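Long-range contact in putative c-1-tetrahydrofolate synthase, cytoplasmic (Leishmania major, PDB 4A26), which probably interconverts folate-bound one-carbon units, oxidising methylenetetrahydrofolate with NAD(P)+ and hydrolysing the resulting methenyl form to formyltetrahydrofolate: residues R36-R48 with G66-I78. Residues are numbered along the deposited sequence; the frame is centred on the assembly and turned at random.
Sequences RVPGLASIIVGQR and GMASFNVELPEDI
G39–V45 and A68–L74 run side by side as parallel strands, their axes 4.6 Å apart at closest and inclined by 13°. Eight backbone hydrogen bonds join them, from A68 N to P38 O through to G46 N to L74 O; the donors L40, S42, I44 and G46 alternate with A68, F70, V72 and L74. On one face the pairs are apolar. A41 CB meets F70 CB at 3.7 Å, and the F70 ring, its CG beside the backbone N (chi1 -65°), turns its CE2 edge to G39 CA at 4.0 Å. I43 and V72 point the same way side by side, while I43 CG2 reaches forward to L74 CD1, 4.1 Å away. V45 continues this face: CG2 rests on L74, and CG1, anti to the backbone N (chi1 175°), meets I78 CG2 at 4.0 Å. Helix 80-91 packs over I43 and L74. On the other face I44 CG2 lies along E73 CG, and helix 49-64 covers S42 and I44. S42 OG is hydrogen-bonded to H59 NE2 of that helix and lies 3.2 Å from N71 OD1, at most a weak link across the contact. Before the strands, M67 crosses P38 at about a right angle, CG to CG 3.8 Å. Beyond them, Q47 N bonds E76 OE1 at 3.3 Å, and Q47 NE2 makes a weak bond to E73 OE1 with amide and carboxylate nearly coplanar. Helix 49-64 is the crossover between the two strands, so the contact joins the strands of a beta-alpha-beta unit in the catalytic domain, with 39-45 also bonded to strand 98-101. Backbone pairing and apolar packing thus carry the contact; the E76 carboxylate holds the Q47 backbone N-H past the strand ends, and the two weak side-chain pairs add little.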
loop_
_atom_site.group_PDB
_atom_site.type_symbol
_atom_site.label_atom_id
_atom_site.label_comp_id
_atom_site.label_asym_id
_atom_site.label_seq_id
_atom_site.Cartn_x
_atom_site.Cartn_y
_atom_site.Cartn_z
ATOM N N ARG A 36 -31.881 16.105 -1.757
ATOM C CA ARG A 36 -30.684 15.937 -0.937
ATOM C C ARG A 36 -29.437 16.066 -1.803
ATOM O O ARG A 36 -29.484 15.856 -3.015
ATOM C CB ARG A 36 -30.692 14.586 -0.217
ATOM C CG ARG A 36 -31.593 14.544 1.003
ATOM C CD ARG A 36 -31.457 13.218 1.742
ATOM N NE ARG A 36 -32.030 12.106 0.983
ATOM C CZ ARG A 36 -31.897 10.818 1.297
ATOM N NH1 ARG A 36 -31.192 10.445 2.365
ATOM N NH2 ARG A 36 -32.464 9.892 0.529
ATOM N N VAL A 37 -28.324 16.397 -1.162
ATOM C CA VAL A 37 -27.119 16.787 -1.874
ATOM C C VAL A 37 -25.872 16.474 -1.044
ATOM O O VAL A 37 -25.956 16.372 0.178
ATOM C CB VAL A 37 -27.197 18.294 -2.242
ATOM C CG1 VAL A 37 -25.934 19.035 -1.854
ATOM C CG2 VAL A 37 -27.514 18.467 -3.722
ATOM N N PRO A 38 -24.712 16.301 -1.706
ATOM C CA PRO A 38 -23.497 15.995 -0.958
ATOM C C PRO A 38 -22.972 17.192 -0.183
ATOM O O PRO A 38 -23.145 18.337 -0.603
ATOM C CB PRO A 38 -22.487 15.594 -2.044
ATOM C CG PRO A 38 -23.267 15.467 -3.313
ATOM C CD PRO A 38 -24.466 16.339 -3.156
ATOM N N GLY A 39 -22.324 16.912 0.943
ATOM C CA GLY A 39 -21.727 17.938 1.774
ATOM C C GLY A 39 -20.243 17.676 1.910
ATOM O O GLY A 39 -19.836 16.593 2.324
ATOM N N LEU A 40 -19.437 18.662 1.530
ATOM C CA LEU A 40 -18.011 18.639 1.797
ATOM C C LEU A 40 -17.744 19.538 2.991
ATOM O O LEU A 40 -18.022 20.736 2.948
ATOM C CB LEU A 40 -17.225 19.139 0.587
ATOM C CG LEU A 40 -15.705 19.100 0.728
ATOM C CD1 LEU A 40 -15.230 17.694 1.095
ATOM C CD2 LEU A 40 -15.051 19.580 -0.553
ATOM N N ALA A 41 -17.217 18.947 4.060
ATOM C CA ALA A 41 -16.897 19.677 5.272
ATOM C C ALA A 41 -15.393 19.845 5.391
ATOM O O ALA A 41 -14.633 18.949 5.032
ATOM C CB ALA A 41 -17.436 18.942 6.484
ATOM N N SER A 42 -14.967 21.001 5.890
ATOM C CA SER A 42 -13.558 21.239 6.173
ATOM C C SER A 42 -13.386 21.797 7.578
ATOM O O SER A 42 -14.278 22.467 8.101
ATOM C CB SER A 42 -12.945 22.198 5.146
ATOM O OG SER A 42 -13.607 23.445 5.154
ATOM N N ILE A 43 -12.240 21.501 8.183
ATOM C CA ILE A 43 -11.855 22.104 9.447
ATOM C C ILE A 43 -10.528 22.822 9.245
ATOM O O ILE A 43 -9.563 22.234 8.768
ATOM C CB ILE A 43 -11.726 21.056 10.573
ATOM C CG1 ILE A 43 -13.067 20.364 10.817
ATOM C CG2 ILE A 43 -11.274 21.717 11.857
ATOM C CD1 ILE A 43 -13.002 19.224 11.813
ATOM N N ILE A 44 -10.501 24.106 9.582
ATOM C CA ILE A 44 -9.277 24.894 9.560
ATOM C C ILE A 44 -9.082 25.484 10.953
ATOM O O ILE A 44 -10.042 25.933 11.586
ATOM C CB ILE A 44 -9.319 26.009 8.482
ATOM C CG1 ILE A 44 -7.956 26.695 8.361
ATOM C CG2 ILE A 44 -10.399 27.038 8.795
ATOM C CD1 ILE A 44 -7.930 27.817 7.343
ATOM N N VAL A 45 -7.838 25.452 11.427
ATOM C CA VAL A 45 -7.489 25.920 12.762
ATOM C C VAL A 45 -6.518 27.088 12.639
ATOM O O VAL A 45 -5.528 27.018 11.907
ATOM C CB VAL A 45 -6.862 24.792 13.599
ATOM C CG1 VAL A 45 -6.397 25.317 14.956
ATOM C CG2 VAL A 45 -7.857 23.657 13.771
ATOM N N GLY A 46 -6.809 28.162 13.362
ATOM C CA GLY A 46 -6.063 29.403 13.213
ATOM C C GLY A 46 -6.519 30.165 11.983
ATOM O O GLY A 46 -7.621 29.941 11.482
ATOM N N GLN A 47 -5.667 31.062 11.497
ATOM C CA GLN A 47 -6.055 32.026 10.465
ATOM C C GLN A 47 -4.956 32.248 9.416
ATOM O O GLN A 47 -4.768 33.364 8.931
ATOM C CB GLN A 47 -6.444 33.357 11.131
ATOM C CG GLN A 47 -7.777 33.330 11.890
ATOM C CD GLN A 47 -8.970 33.641 11.000
ATOM O OE1 GLN A 47 -9.151 34.782 10.563
ATOM N NE2 GLN A 47 -9.797 32.631 10.732
ATOM N N ARG A 48 -4.238 31.180 9.066
ATOM C CA ARG A 48 -3.241 31.238 7.992
ATOM C C ARG A 48 -3.916 31.597 6.670
ATOM O O ARG A 48 -4.914 30.978 6.300
ATOM C CB ARG A 48 -2.515 29.897 7.839
ATOM C CG ARG A 48 -1.237 29.774 8.643
ATOM C CD ARG A 48 -0.582 28.406 8.446
ATOM N NE ARG A 48 0.878 28.511 8.354
ATOM C CZ ARG A 48 1.589 28.472 7.224
ATOM N NH1 ARG A 48 1.002 28.312 6.040
ATOM N NH2 ARG A 48 2.913 28.587 7.282
ATOM N N GLY A 66 -23.012 22.189 -7.108
ATOM C CA GLY A 66 -24.277 22.127 -6.380
ATOM C C GLY A 66 -24.226 21.301 -5.106
ATOM O O GLY A 66 -25.252 20.798 -4.647
ATOM N N MET A 67 -23.030 21.163 -4.536
ATOM C CA MET A 67 -22.854 20.489 -3.257
ATOM C C MET A 67 -23.044 21.475 -2.117
ATOM O O MET A 67 -22.901 22.686 -2.301
ATOM C CB MET A 67 -21.457 19.877 -3.159
ATOM C CG MET A 67 -21.267 18.645 -4.010
ATOM S SD MET A 67 -19.609 17.958 -3.868
ATOM C CE MET A 67 -19.778 16.486 -4.881
ATOM N N ALA A 68 -23.364 20.950 -0.938
ATOM C CA ALA A 68 -23.393 21.760 0.273
ATOM C C ALA A 68 -21.964 21.906 0.776
ATOM O O ALA A 68 -21.105 21.079 0.475
ATOM C CB ALA A 68 -24.274 21.119 1.333
ATOM N N SER A 69 -21.709 22.967 1.530
ATOM C CA SER A 69 -20.370 23.246 2.024
ATOM C C SER A 69 -20.428 23.488 3.524
ATOM O O SER A 69 -21.330 24.171 4.005
ATOM C CB SER A 69 -19.798 24.473 1.312
ATOM O OG SER A 69 -18.453 24.257 0.938
ATOM N N PHE A 70 -19.474 22.918 4.259
ATOM C CA PHE A 70 -19.429 23.068 5.708
ATOM C C PHE A 70 -18.040 23.472 6.173
ATOM O O PHE A 70 -17.156 22.629 6.312
ATOM C CB PHE A 70 -19.863 21.773 6.391
ATOM C CG PHE A 70 -21.293 21.410 6.135
ATOM C CD1 PHE A 70 -22.309 21.945 6.912
ATOM C CD2 PHE A 70 -21.626 20.538 5.107
ATOM C CE1 PHE A 70 -23.634 21.612 6.672
ATOM C CE2 PHE A 70 -22.944 20.201 4.861
ATOM C CZ PHE A 70 -23.949 20.740 5.643
ATOM N N ASN A 71 -17.851 24.769 6.408
ATOM C CA ASN A 71 -16.582 25.272 6.919
ATOM C C ASN A 71 -16.659 25.483 8.423
ATOM O O ASN A 71 -17.504 26.242 8.910
ATOM C CB ASN A 71 -16.183 26.577 6.224
ATOM C CG ASN A 71 -14.757 27.014 6.570
ATOM O OD1 ASN A 71 -13.878 26.179 6.835
ATOM N ND2 ASN A 71 -14.522 28.326 6.572
ATOM N N VAL A 72 -15.785 24.789 9.147
ATOM C CA VAL A 72 -15.622 24.972 10.579
ATOM C C VAL A 72 -14.291 25.678 10.812
ATOM O O VAL A 72 -13.241 25.156 10.433
ATOM C CB VAL A 72 -15.614 23.619 11.308
ATOM C CG1 VAL A 72 -15.380 23.811 12.795
ATOM C CG2 VAL A 72 -16.919 22.873 11.061
ATOM N N GLU A 73 -14.335 26.866 11.415
ATOM C CA GLU A 73 -13.122 27.643 11.687
ATOM C C GLU A 73 -12.855 27.747 13.185
ATOM O O GLU A 73 -13.540 28.482 13.893
ATOM C CB GLU A 73 -13.224 29.041 11.074
ATOM C CG GLU A 73 -13.523 29.039 9.577
ATOM C CD GLU A 73 -13.393 30.409 8.940
ATOM O OE1 GLU A 73 -12.614 31.234 9.461
ATOM O OE2 GLU A 73 -14.063 30.656 7.912
ATOM N N LEU A 74 -11.857 27.001 13.655
ATOM C CA LEU A 74 -11.490 26.979 15.070
ATOM C C LEU A 74 -10.335 27.944 15.344
ATOM O O LEU A 74 -9.503 28.180 14.462
ATOM C CB LEU A 74 -11.093 25.563 15.496
ATOM C CG LEU A 74 -12.146 24.468 15.309
ATOM C CD1 LEU A 74 -11.558 23.114 15.662
ATOM C CD2 LEU A 74 -13.395 24.745 16.138
ATOM N N PRO A 75 -10.275 28.509 16.568
ATOM C CA PRO A 75 -9.164 29.392 16.926
ATOM C C PRO A 75 -7.788 28.730 16.821
ATOM O O PRO A 75 -7.680 27.502 16.798
ATOM C CB PRO A 75 -9.468 29.767 18.378
ATOM C CG PRO A 75 -10.926 29.621 18.506
ATOM C CD PRO A 75 -11.293 28.465 17.633
ATOM N N GLU A 76 -6.748 29.553 16.763
ATOM C CA GLU A 76 -5.383 29.068 16.566
ATOM C C GLU A 76 -4.828 28.346 17.795
ATOM O O GLU A 76 -3.978 27.466 17.663
ATOM C CB GLU A 76 -4.465 30.241 16.201
ATOM C CG GLU A 76 -3.130 29.844 15.586
ATOM C CD GLU A 76 -2.603 30.907 14.644
ATOM O OE1 GLU A 76 -3.085 30.966 13.488
ATOM O OE2 GLU A 76 -1.729 31.696 15.068
ATOM N N ASP A 77 -5.318 28.721 18.977
ATOM C CA ASP A 77 -4.783 28.234 20.255
ATOM C C ASP A 77 -5.693 27.189 20.916
ATOM O O ASP A 77 -5.691 27.037 22.140
ATOM C CB ASP A 77 -4.545 29.422 21.209
ATOM C CG ASP A 77 -5.834 30.169 21.573
ATOM O OD1 ASP A 77 -6.813 30.115 20.804
ATOM O OD2 ASP A 77 -5.863 30.822 22.636
ATOM N N ILE A 78 -6.446 26.454 20.102
ATOM C CA ILE A 78 -7.482 25.546 20.604
ATOM C C ILE A 78 -6.928 24.172 20.992
ATOM O O ILE A 78 -5.898 23.734 20.470
ATOM C CB ILE A 78 -8.610 25.370 19.557
ATOM C CG1 ILE A 78 -9.880 24.828 20.211
ATOM C CG2 ILE A 78 -8.153 24.465 18.415
ATOM C CD1 ILE A 78 -11.105 24.996 19.364
#